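Local coordinates for L-asparagine oxygenase (Streptomyces coelicolor, PDB 2OG5), which catalyses the 3-hydroxylation of L-asparagine with iron(II), 2-oxoglutarate and dioxygen, supplying (2S,3S)-3-hydroxyasparagine for a calcium-dependent lipopeptide antibiotic, at residues E166-A171 and L175-N180; L147-G152 and L327-V332; R208-R213 and A285-T290; P230-A235 and E274-A279. One frame throughout, in Å; residues are numbered along the deposited sequence. Where two conformers were deposited one is given.

Contact 1. Residues E166-A171 and L175-N180; sequences EFQGNA and LLTFHN. With NA (sodium ion), chain B.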
# COMPACT_ATOMS: atom_id res chain seq x y z
N GLU A 166 2.68 15.19 13.22
CA GLU A 166 2.92 14.08 14.15
C GLU A 166 2.02 12.88 13.95
O GLU A 166 2.12 11.90 14.68
CB GLU A 166 2.77 14.56 15.60
CG GLU A 166 3.62 15.76 15.97
CD GLU A 166 5.11 15.51 15.81
OE1 GLU A 166 5.58 14.40 16.15
OE2 GLU A 166 5.82 16.42 15.33
N PHE A 167 1.13 12.94 12.95
CA PHE A 167 0.17 11.87 12.70
C PHE A 167 0.86 10.65 12.10
O PHE A 167 1.66 10.79 11.17
CB PHE A 167 -0.90 12.38 11.73
CG PHE A 167 -2.07 11.46 11.56
CD1 PHE A 167 -2.96 11.24 12.61
CD2 PHE A 167 -2.31 10.83 10.34
CE1 PHE A 167 -4.04 10.39 12.45
CE2 PHE A 167 -3.40 9.97 10.18
CZ PHE A 167 -4.26 9.76 11.23
N GLN A 168 0.53 9.47 12.63
CA GLN A 168 1.00 8.20 12.06
C GLN A 168 0.08 7.79 10.92
O GLN A 168 -0.75 6.87 11.05
CB GLN A 168 1.05 7.11 13.14
CG GLN A 168 2.12 7.31 14.18
CD GLN A 168 3.51 7.22 13.58
OE1 GLN A 168 3.85 6.23 12.93
NE2 GLN A 168 4.33 8.26 13.78
N GLY A 169 0.22 8.48 9.79
CA GLY A 169 -0.61 8.25 8.62
C GLY A 169 -0.28 9.14 7.45
O GLY A 169 0.73 9.85 7.46
N ASN A 170 -1.15 9.11 6.44
CA ASN A 170 -0.94 9.79 5.15
C ASN A 170 -0.48 11.23 5.24
O ASN A 170 0.40 11.64 4.50
CB ASN A 170 -2.23 9.78 4.31
CG ASN A 170 -2.53 8.42 3.74
OD1 ASN A 170 -1.98 7.42 4.21
ND2 ASN A 170 -3.39 8.36 2.73
N ALA A 171 -1.10 11.98 6.15
CA ALA A 171 -0.90 13.42 6.24
C ALA A 171 0.34 13.83 7.06
O ALA A 171 0.69 15.00 7.10
CB ALA A 171 -2.14 14.08 6.83
N LEU A 175 8.55 10.55 11.48
CA LEU A 175 8.82 9.16 11.17
C LEU A 175 7.56 8.31 11.33
O LEU A 175 6.90 8.35 12.37
CB LEU A 175 9.95 8.63 12.07
CG LEU A 175 10.43 7.22 11.74
CD1 LEU A 175 11.91 7.06 12.06
CD2 LEU A 175 9.62 6.17 12.47
N LEU A 176 7.23 7.57 10.27
CA LEU A 176 6.06 6.69 10.24
C LEU A 176 6.55 5.29 10.59
O LEU A 176 7.29 4.68 9.82
CB LEU A 176 5.44 6.71 8.85
CG LEU A 176 4.23 5.81 8.64
CD1 LEU A 176 3.04 6.27 9.49
CD2 LEU A 176 3.84 5.76 7.17
N THR A 177 6.14 4.80 11.75
CA THR A 177 6.63 3.53 12.29
C THR A 177 6.13 2.34 11.48
O THR A 177 5.01 2.37 10.95
CB THR A 177 6.27 3.37 13.81
OG1 THR A 177 6.44 2.00 14.21
CG2 THR A 177 4.85 3.76 14.09
N PHE A 178 6.95 1.29 11.40
CA PHE A 178 6.63 0.09 10.61
C PHE A 178 5.30 -0.53 11.00
O PHE A 178 5.00 -0.71 12.18
CB PHE A 178 7.73 -0.97 10.77
CG PHE A 178 9.00 -0.66 10.03
CD1 PHE A 178 9.03 -0.62 8.64
CD2 PHE A 178 10.17 -0.43 10.73
CE1 PHE A 178 10.22 -0.34 7.97
CE2 PHE A 178 11.36 -0.15 10.06
CZ PHE A 178 11.38 -0.11 8.69
N HIS A 179 4.53 -0.90 9.97
CA HIS A 179 3.25 -1.55 10.18
C HIS A 179 2.79 -2.27 8.92
O HIS A 179 3.15 -1.91 7.80
CB HIS A 179 2.18 -0.51 10.57
CG HIS A 179 1.94 0.53 9.52
ND1 HIS A 179 2.79 1.59 9.30
CD2 HIS A 179 0.94 0.66 8.61
CE1 HIS A 179 2.33 2.33 8.30
NE2 HIS A 179 1.21 1.78 7.87
N ASN A 180 1.97 -3.30 9.14
CA ASN A 180 1.10 -3.82 8.09
C ASN A 180 -0.07 -2.86 7.98
O ASN A 180 -0.56 -2.37 9.01
CB ASN A 180 0.58 -5.22 8.43
CG ASN A 180 1.68 -6.27 8.48
OD1 ASN A 180 1.96 -6.82 9.53
ND2 ASN A 180 2.28 -6.56 7.33
NA NA B . 0.56 2.34 5.58
O HOH W 1 2.67 4.09 11.85
O HOH W 2 -0.87 3.42 6.36
O HOH W 3 1.39 4.19 5.39
O HOH W 4 0.26 3.36 3.27
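The flat amide of Gln168 is gripped at both polar atoms by the backbone of residues 175-177. Its NE2 donates to Leu175 O at 2.9 Å, and this oxygen lies almost in the amide plane. Its OE1 receives Thr177 N on a lone pair, in the carbonyl plane, also at 2.9 Å. Both bonds are close to straight, at 170° and 165°. Together they fix the rotation of the amide. The second flat group, the imidazole of His179, has Leu176 CD2, Thr177 O and a water that also binds the sodium ion around its edge. Gln168 reaches the strand because its chain folds back at the second torsion (chi2 -65°). Gln168 is also the centre of an inverse gamma turn. The side chains of Gln168 and Thr177 cross at about a right angle. A water donates to both Gln168 OE1 and Thr177 O, 2.7 Å from the former, and ties the loop to the strand once more. The CD1 methyl of Leu176 packs against the loop backbone, 3.6 Å from Gly169 N. Thr177 O also accepts from His179 ND1 at 2.9 Å, in the ring plane. That bond orients the imidazole and leaves NE2 to bind the sodium ion at 2.4 Å. Glu181 and His311 bind the same ion, which these three iron ligands hold in this structure. Asn170, on the loop, binds L-asparagine. The strand thus presents one histidine of the facial triad, two histidines and one carboxylate, that marks iron(II)/2-oxoglutarate oxygenases with a jelly-roll core.

Contact 2. Residues L147-G152 and L327-V332; sequences LPEKNG and LQRTFV. With ACY (acetic acid), chain C.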
# COMPACT_ATOMS: atom_id res chain seq x y z
N LEU A 147 -14.73 2.11 4.43
CA LEU A 147 -15.58 3.30 4.57
C LEU A 147 -15.03 4.31 5.60
O LEU A 147 -15.04 5.53 5.35
CB LEU A 147 -17.01 2.88 4.89
CG LEU A 147 -18.03 4.02 4.96
CD1 LEU A 147 -18.02 4.85 3.67
CD2 LEU A 147 -19.43 3.50 5.25
N PRO A 148 -14.56 3.84 6.77
CA PRO A 148 -14.04 4.79 7.77
C PRO A 148 -12.67 5.42 7.51
O PRO A 148 -12.22 6.25 8.32
CB PRO A 148 -13.96 3.94 9.05
CG PRO A 148 -14.81 2.79 8.80
CD PRO A 148 -14.63 2.49 7.34
N GLU A 149 -12.02 5.06 6.41
CA GLU A 149 -10.69 5.58 6.09
C GLU A 149 -10.71 6.24 4.70
O GLU A 149 -10.99 5.58 3.69
CB GLU A 149 -9.68 4.42 6.13
CG GLU A 149 -8.29 4.73 5.61
CD GLU A 149 -7.41 3.49 5.52
OE1 GLU A 149 -7.86 2.45 4.97
OE2 GLU A 149 -6.26 3.57 6.00
N LYS A 150 -10.43 7.54 4.67
CA LYS A 150 -10.46 8.30 3.41
C LYS A 150 -11.82 8.15 2.71
O LYS A 150 -11.90 8.14 1.46
CB LYS A 150 -9.31 7.86 2.50
CG LYS A 150 -7.91 8.19 3.04
CD LYS A 150 -7.51 9.60 2.69
CE LYS A 150 -6.01 9.75 2.53
NZ LYS A 150 -5.70 11.04 1.89
N ASN A 151 -12.88 8.03 3.50
CA ASN A 151 -14.25 7.94 2.99
C ASN A 151 -14.45 6.83 1.96
O ASN A 151 -15.31 6.91 1.09
CB ASN A 151 -14.72 9.31 2.47
CG ASN A 151 -14.90 10.34 3.58
OD1 ASN A 151 -14.88 10.01 4.78
ND2 ASN A 151 -15.09 11.60 3.19
N GLY A 152 -13.66 5.76 2.08
CA GLY A 152 -13.81 4.61 1.21
C GLY A 152 -13.36 4.81 -0.23
O GLY A 152 -13.66 3.97 -1.07
N LEU A 327 1.99 11.03 -3.41
CA LEU A 327 1.71 9.68 -3.90
C LEU A 327 0.21 9.49 -3.96
O LEU A 327 -0.54 10.16 -3.25
CB LEU A 327 2.28 8.59 -2.99
CG LEU A 327 3.65 8.79 -2.37
CD1 LEU A 327 4.03 7.62 -1.46
CD2 LEU A 327 4.73 9.01 -3.44
N GLN A 328 -0.23 8.57 -4.81
CA GLN A 328 -1.60 8.06 -4.73
C GLN A 328 -1.55 6.57 -4.42
O GLN A 328 -0.66 5.84 -4.88
CB GLN A 328 -2.39 8.38 -6.00
CG GLN A 328 -2.68 9.88 -6.06
CD GLN A 328 -3.56 10.31 -7.21
OE1 GLN A 328 -3.48 9.77 -8.32
NE2 GLN A 328 -4.39 11.32 -6.95
N ARG A 329 -2.49 6.14 -3.58
CA ARG A 329 -2.49 4.82 -3.01
C ARG A 329 -3.79 4.09 -3.32
O ARG A 329 -4.88 4.64 -3.19
CB ARG A 329 -2.33 4.92 -1.49
CG ARG A 329 -2.20 3.57 -0.81
CD ARG A 329 -2.03 3.73 0.66
NE ARG A 329 -3.23 4.29 1.27
CZ ARG A 329 -3.30 4.71 2.52
NH1 ARG A 329 -2.24 4.65 3.32
NH2 ARG A 329 -4.44 5.22 2.97
N THR A 330 -3.65 2.82 -3.69
CA THR A 330 -4.77 1.91 -3.84
C THR A 330 -4.45 0.57 -3.21
O THR A 330 -3.34 0.05 -3.34
CB THR A 330 -5.12 1.71 -5.32
OG1 THR A 330 -5.59 2.95 -5.82
CG2 THR A 330 -6.19 0.65 -5.52
N PHE A 331 -5.44 0.04 -2.48
CA PHE A 331 -5.37 -1.29 -1.87
C PHE A 331 -5.89 -2.35 -2.82
O PHE A 331 -6.85 -2.12 -3.56
CB PHE A 331 -6.20 -1.34 -0.60
CG PHE A 331 -5.82 -0.31 0.44
CD1 PHE A 331 -4.50 -0.03 0.73
CD2 PHE A 331 -6.81 0.37 1.15
CE1 PHE A 331 -4.16 0.89 1.70
CE2 PHE A 331 -6.48 1.30 2.12
CZ PHE A 331 -5.15 1.55 2.40
N VAL A 332 -5.27 -3.53 -2.78
CA VAL A 332 -5.72 -4.68 -3.54
C VAL A 332 -6.12 -5.83 -2.63
O VAL A 332 -5.39 -6.15 -1.68
CB VAL A 332 -4.60 -5.18 -4.47
CG1 VAL A 332 -5.10 -6.32 -5.35
CG2 VAL A 332 -4.08 -4.02 -5.32
C ACY C . -13.87 12.90 -0.32
O ACY C . -14.16 11.93 0.39
OXT ACY C . -14.11 13.00 -1.54
CH3 ACY C . -13.15 14.03 0.36
O HOH W 5 -3.59 5.59 6.01
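Glu149 meets Arg329 and Phe331 where a loop reaches over a strand of the jelly-roll core. The strand, 326-333, pairs with three neighbours in the main sheet. Glu149 sits in the loop between strands 142-146 and 156-158. Glu149 and Arg329 both bind L-asparagine, so the contact forms part of the substrate pocket. The Glu149 side chain has CG opposite its backbone N (chi1 170°) and runs out extended, which carries the carboxylate over to the strand. It crosses Arg329 at about a right angle. OE2 is 3.9 Å from NH2 of Arg329 and well out of the guanidinium plane. This is a long salt bridge, an attraction of charges rather than a directed bond. Arg329 NH2 has a hydrogen bond to Gln156 OE1, on the adjoining strand. OE1 of Glu149 turns to Phe331. It lies 3.4 Å from CE2, at the ring edge and near the ring plane. Carboxylate and ring planes are 33° apart. Phe331 comes from the direction opposite to Glu149. Arg329 and Phe331 are two residues apart on the strand, and both point to the loop. Phe331 CZ lies over one face of the guanidinium, 3.4 Å above its plane and displaced from its centre. The ring thus braces one face of the guanidinium. At its edge, in plane, lies a water, which accepts from Arg329 NH1 at 3.2 Å and donates weakly to Glu149 OE2.

Contact 3. Residues R208-R213 and A285-T290; sequences RTACVR and AHFDAT
Arg208 and Asp288 meet because both side chains turn toward the gap between strand and helix. In Arg208, CG is opposite the carbonyl carbon (chi1 -58°) and the chain bends at chi3 (78°), which swings the guanidinium to the last turns of helix 274-290. In Asp288, CG lies opposite the backbone N (chi1 -172°), and this brings the carboxylate back to the strand although its CB points away. Two end-on nitrogens of Arg208 grip this one residue. NH1 bonds to Asp288 OD1 at 2.8 Å, near the guanidinium plane but from above the carboxylate plane. NH2 donates to the backbone Asp288 O at 3.0 Å, on a lone pair. Arg208 NE is held by Thr293 OG1, so all three nitrogens have a partner. Farther along the strand the contact is apolar. Ala210 CB touches Phe287 CD1 at 3.7 Å, approaching the ring obliquely. Phe287 is buried and also packs on Val310. Beyond it a water accepts from Cys211 N at 2.9 Å and donates to Thr290 OG1 at 2.6 Å. Strand 207-211 belongs to the four-stranded antiparallel sheet that also carries His179 and His311, and helix 274-290 packs on it through a buried apolar centre with polar links at both ends. The salt bridge and the bond to a backbone oxygen together should hold the guanidinium in one orientation.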
# COMPACT_ATOMS: atom_id res chain seq x y z
N ARG A 208 10.02 3.00 3.44
CA ARG A 208 10.80 1.88 3.99
C ARG A 208 9.93 0.64 3.99
O ARG A 208 8.79 0.68 4.45
CB ARG A 208 11.27 2.18 5.41
CG ARG A 208 12.12 3.45 5.56
CD ARG A 208 12.90 3.42 6.87
NE ARG A 208 14.07 2.55 6.79
CZ ARG A 208 14.67 1.98 7.84
NH1 ARG A 208 14.21 2.15 9.07
NH2 ARG A 208 15.75 1.23 7.66
N THR A 209 10.46 -0.47 3.47
CA THR A 209 9.74 -1.76 3.49
C THR A 209 10.63 -2.82 4.14
O THR A 209 11.82 -2.88 3.86
CB THR A 209 9.30 -2.20 2.08
OG1 THR A 209 10.44 -2.38 1.23
CG2 THR A 209 8.38 -1.16 1.46
N ALA A 210 10.06 -3.65 5.01
CA ALA A 210 10.81 -4.73 5.65
C ALA A 210 9.99 -6.02 5.65
O ALA A 210 8.85 -6.04 6.10
CB ALA A 210 11.19 -4.36 7.06
N CYS A 211 10.60 -7.10 5.17
CA CYS A 211 9.90 -8.36 4.96
C CYS A 211 10.25 -9.35 6.04
O CYS A 211 11.43 -9.51 6.40
CB CYS A 211 10.25 -8.91 3.58
SG CYS A 211 9.32 -10.37 3.07
N VAL A 212 9.23 -10.04 6.55
CA VAL A 212 9.43 -11.09 7.55
C VAL A 212 10.39 -12.18 7.03
O VAL A 212 11.07 -12.83 7.84
CB VAL A 212 8.09 -11.73 7.99
CG1 VAL A 212 7.47 -12.55 6.87
CG2 VAL A 212 8.29 -12.59 9.25
N ARG A 213 10.48 -12.36 5.72
CA ARG A 213 11.41 -13.35 5.13
C ARG A 213 12.89 -13.02 5.37
O ARG A 213 13.71 -13.93 5.48
CB ARG A 213 11.17 -13.50 3.62
CG ARG A 213 9.83 -14.11 3.29
CD ARG A 213 9.53 -14.15 1.80
NE ARG A 213 8.24 -14.81 1.62
CZ ARG A 213 7.30 -14.46 0.74
NH1 ARG A 213 7.47 -13.46 -0.10
NH2 ARG A 213 6.16 -15.14 0.70
N ALA A 285 13.94 -3.92 15.76
CA ALA A 285 15.37 -3.80 15.50
C ALA A 285 15.78 -4.44 14.18
O ALA A 285 16.53 -3.85 13.41
CB ALA A 285 16.18 -4.40 16.64
N HIS A 286 15.27 -5.65 13.91
CA HIS A 286 15.62 -6.37 12.69
C HIS A 286 14.92 -5.80 11.44
O HIS A 286 15.51 -5.82 10.35
CB HIS A 286 15.34 -7.87 12.84
CG HIS A 286 16.33 -8.58 13.70
ND1 HIS A 286 16.16 -8.73 15.06
CD2 HIS A 286 17.52 -9.15 13.41
CE1 HIS A 286 17.20 -9.38 15.57
NE2 HIS A 286 18.04 -9.64 14.59
N PHE A 287 13.70 -5.30 11.61
CA PHE A 287 13.04 -4.56 10.52
C PHE A 287 13.90 -3.36 10.14
O PHE A 287 14.14 -3.09 8.96
CB PHE A 287 11.66 -4.00 10.93
CG PHE A 287 10.54 -5.01 10.98
CD1 PHE A 287 10.53 -6.15 10.20
CD2 PHE A 287 9.43 -4.73 11.77
CE1 PHE A 287 9.43 -7.04 10.25
CE2 PHE A 287 8.35 -5.60 11.81
CZ PHE A 287 8.36 -6.75 11.06
N ASP A 288 14.37 -2.64 11.15
CA ASP A 288 15.18 -1.47 10.88
C ASP A 288 16.45 -1.85 10.13
O ASP A 288 16.86 -1.13 9.22
CB ASP A 288 15.53 -0.76 12.18
CG ASP A 288 16.21 0.56 11.94
OD1 ASP A 288 15.50 1.50 11.52
OD2 ASP A 288 17.43 0.64 12.15
N ALA A 289 17.07 -2.97 10.51
CA ALA A 289 18.36 -3.38 9.93
C ALA A 289 18.24 -3.87 8.48
O ALA A 289 19.17 -3.69 7.68
CB ALA A 289 19.01 -4.45 10.79
N THR A 290 17.11 -4.47 8.14
CA THR A 290 16.96 -5.14 6.85
C THR A 290 16.03 -4.40 5.89
O THR A 290 15.83 -4.87 4.76
CB THR A 290 16.41 -6.55 7.04
OG1 THR A 290 15.09 -6.48 7.61
CG2 THR A 290 17.33 -7.37 7.96
O HOH W 6 13.18 -6.24 3.10
O HOH W 7 13.41 -6.81 5.60

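Contact 4. Residues P230-A235 and E274-A279; sequences PEFRTA and ERAAEA
Phe232 and Ala276 make the tight part of this contact, where a short strand lies against the first turns of helix 274-290. Ala276 CB points at the strand and is 3.5 Å from Phe232 CE1. It reaches the ring obliquely. The same CB is 3.5 Å from Glu231 O and 4.1 Å from Glu231 CB, so the methyl touches both residues. Both Phe232 and Ala276 are buried, and Leu227 of helix 221-227 also packs on the phenylalanine. The other, polar part lies nearer the solvent. Here Glu231 and the exposed Arg275 cross at about a right angle. Arg275 holds CG in the position between its backbone N and carbonyl carbon (chi1 71°) and then runs extended, which sets the guanidinium beside the carboxylate. It grips side-on. NE bonds to OE1 of Glu231 at 3.1 Å, on the syn side but tilted from the carboxylate plane. NH2 bonds to OE2 of Glu231 at 3.1 Å, within the guanidinium plane but from above the carboxylate. The carboxylate and guanidinium planes are 49° apart, so the fork is skewed. Glu231 OE1 has a further partner in Thr273 OG1, which also takes a bond from Ala276 N. The arrangement joins the start of a helix to the two-stranded antiparallel ribbon of 232-233 and 270-271, away from the metal and the substrate site, with an alanine seated against the ribbon.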
# COMPACT_ATOMS: atom_id res chain seq x y z
N PRO A 230 -0.50 -16.06 21.29
CA PRO A 230 -1.58 -15.07 21.25
C PRO A 230 -1.45 -14.01 22.33
O PRO A 230 -2.27 -13.93 23.25
CB PRO A 230 -2.83 -15.93 21.46
CG PRO A 230 -2.36 -17.03 22.32
CD PRO A 230 -0.96 -17.33 21.87
N GLU A 231 -0.41 -13.19 22.23
CA GLU A 231 -0.05 -12.27 23.30
C GLU A 231 0.12 -10.83 22.80
O GLU A 231 0.88 -10.05 23.39
CB GLU A 231 1.20 -12.79 24.00
CG GLU A 231 0.96 -14.17 24.62
CD GLU A 231 2.16 -14.74 25.34
OE1 GLU A 231 3.20 -14.06 25.43
OE2 GLU A 231 2.04 -15.88 25.83
N PHE A 232 -0.61 -10.50 21.74
CA PHE A 232 -0.54 -9.17 21.13
C PHE A 232 -1.94 -8.66 20.80
O PHE A 232 -2.74 -9.37 20.19
CB PHE A 232 0.30 -9.23 19.86
CG PHE A 232 1.65 -9.87 20.05
CD1 PHE A 232 2.76 -9.11 20.38
CD2 PHE A 232 1.79 -11.25 19.91
CE1 PHE A 232 4.00 -9.71 20.56
CE2 PHE A 232 3.02 -11.85 20.09
CZ PHE A 232 4.13 -11.08 20.41
N ARG A 233 -2.21 -7.42 21.19
CA ARG A 233 -3.52 -6.81 20.98
C ARG A 233 -3.39 -5.62 20.02
O ARG A 233 -2.67 -4.67 20.32
CB ARG A 233 -4.06 -6.33 22.32
CG ARG A 233 -5.47 -5.77 22.27
CD ARG A 233 -5.91 -5.33 23.67
NE ARG A 233 -5.94 -6.45 24.62
CZ ARG A 233 -6.98 -7.24 24.86
NH1 ARG A 233 -8.14 -7.08 24.22
NH2 ARG A 233 -6.87 -8.22 25.76
N THR A 234 -4.07 -5.69 18.88
CA THR A 234 -4.09 -4.58 17.92
C THR A 234 -5.52 -4.08 17.76
O THR A 234 -6.28 -4.59 16.95
CB THR A 234 -3.52 -5.03 16.56
OG1 THR A 234 -2.24 -5.66 16.76
CG2 THR A 234 -3.33 -3.84 15.61
N ALA A 235 -5.90 -3.09 18.57
CA ALA A 235 -7.28 -2.63 18.58
C ALA A 235 -7.55 -1.77 17.35
O ALA A 235 -6.62 -1.15 16.82
CB ALA A 235 -7.59 -1.84 19.86
N GLU A 274 5.43 -9.71 29.08
CA GLU A 274 6.78 -9.15 28.98
C GLU A 274 7.57 -9.75 27.83
O GLU A 274 8.30 -9.04 27.15
CB GLU A 274 7.56 -9.30 30.30
CG GLU A 274 8.98 -8.71 30.26
CD GLU A 274 9.04 -7.28 29.71
OE1 GLU A 274 8.24 -6.43 30.17
OE2 GLU A 274 9.87 -7.01 28.81
N ARG A 275 7.44 -11.06 27.61
CA ARG A 275 8.15 -11.70 26.50
C ARG A 275 7.67 -11.14 25.16
O ARG A 275 8.46 -10.96 24.24
CB ARG A 275 8.04 -13.23 26.55
CG ARG A 275 6.67 -13.83 26.22
CD ARG A 275 6.84 -15.30 25.86
NE ARG A 275 5.57 -15.99 25.62
CZ ARG A 275 5.48 -17.23 25.15
NH1 ARG A 275 6.56 -17.95 24.88
NH2 ARG A 275 4.29 -17.78 24.97
N ALA A 276 6.37 -10.84 25.08
CA ALA A 276 5.79 -10.20 23.89
C ALA A 276 6.40 -8.82 23.66
O ALA A 276 6.74 -8.46 22.53
CB ALA A 276 4.29 -10.09 24.02
N ALA A 277 6.54 -8.04 24.73
CA ALA A 277 7.17 -6.72 24.64
C ALA A 277 8.61 -6.82 24.14
O ALA A 277 9.01 -6.06 23.26
CB ALA A 277 7.12 -6.02 25.99
N GLU A 278 9.38 -7.75 24.69
CA GLU A 278 10.76 -7.98 24.23
C GLU A 278 10.79 -8.40 22.76
O GLU A 278 11.65 -7.95 22.01
CB GLU A 278 11.46 -9.05 25.08
CG GLU A 278 12.95 -9.24 24.75
CD GLU A 278 13.64 -10.23 25.66
OE1 GLU A 278 13.93 -9.86 26.82
OE2 GLU A 278 13.89 -11.37 25.22
N ALA A 279 9.85 -9.27 22.37
CA ALA A 279 9.75 -9.77 20.99
C ALA A 279 9.51 -8.64 20.00
O ALA A 279 10.12 -8.61 18.92
CB ALA A 279 8.64 -10.82 20.89

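Contacts 1 and 2 meet at the substrate site. Asn170 OD1 of contact 1 is 2.9 Å from Arg329 NH1 of contact 2, and both residues bind L-asparagine. The side chain of Arg329 is about 4 Å from the sodium ion held by His179. Contact 3 lies near the metal site: the Arg208 side chain is about 6 Å from that of His311 and about 11 Å from the ion. It touches contact 1 through Phe178, whose CZ lies 3.6 Å from Arg208 NH1. Contact 4 shares helix 274-290 with contact 3, centres about 18 Å apart. It is the most peripheral, its centre about 24 Å from that of the chain and about 28 Å from that of contact 2.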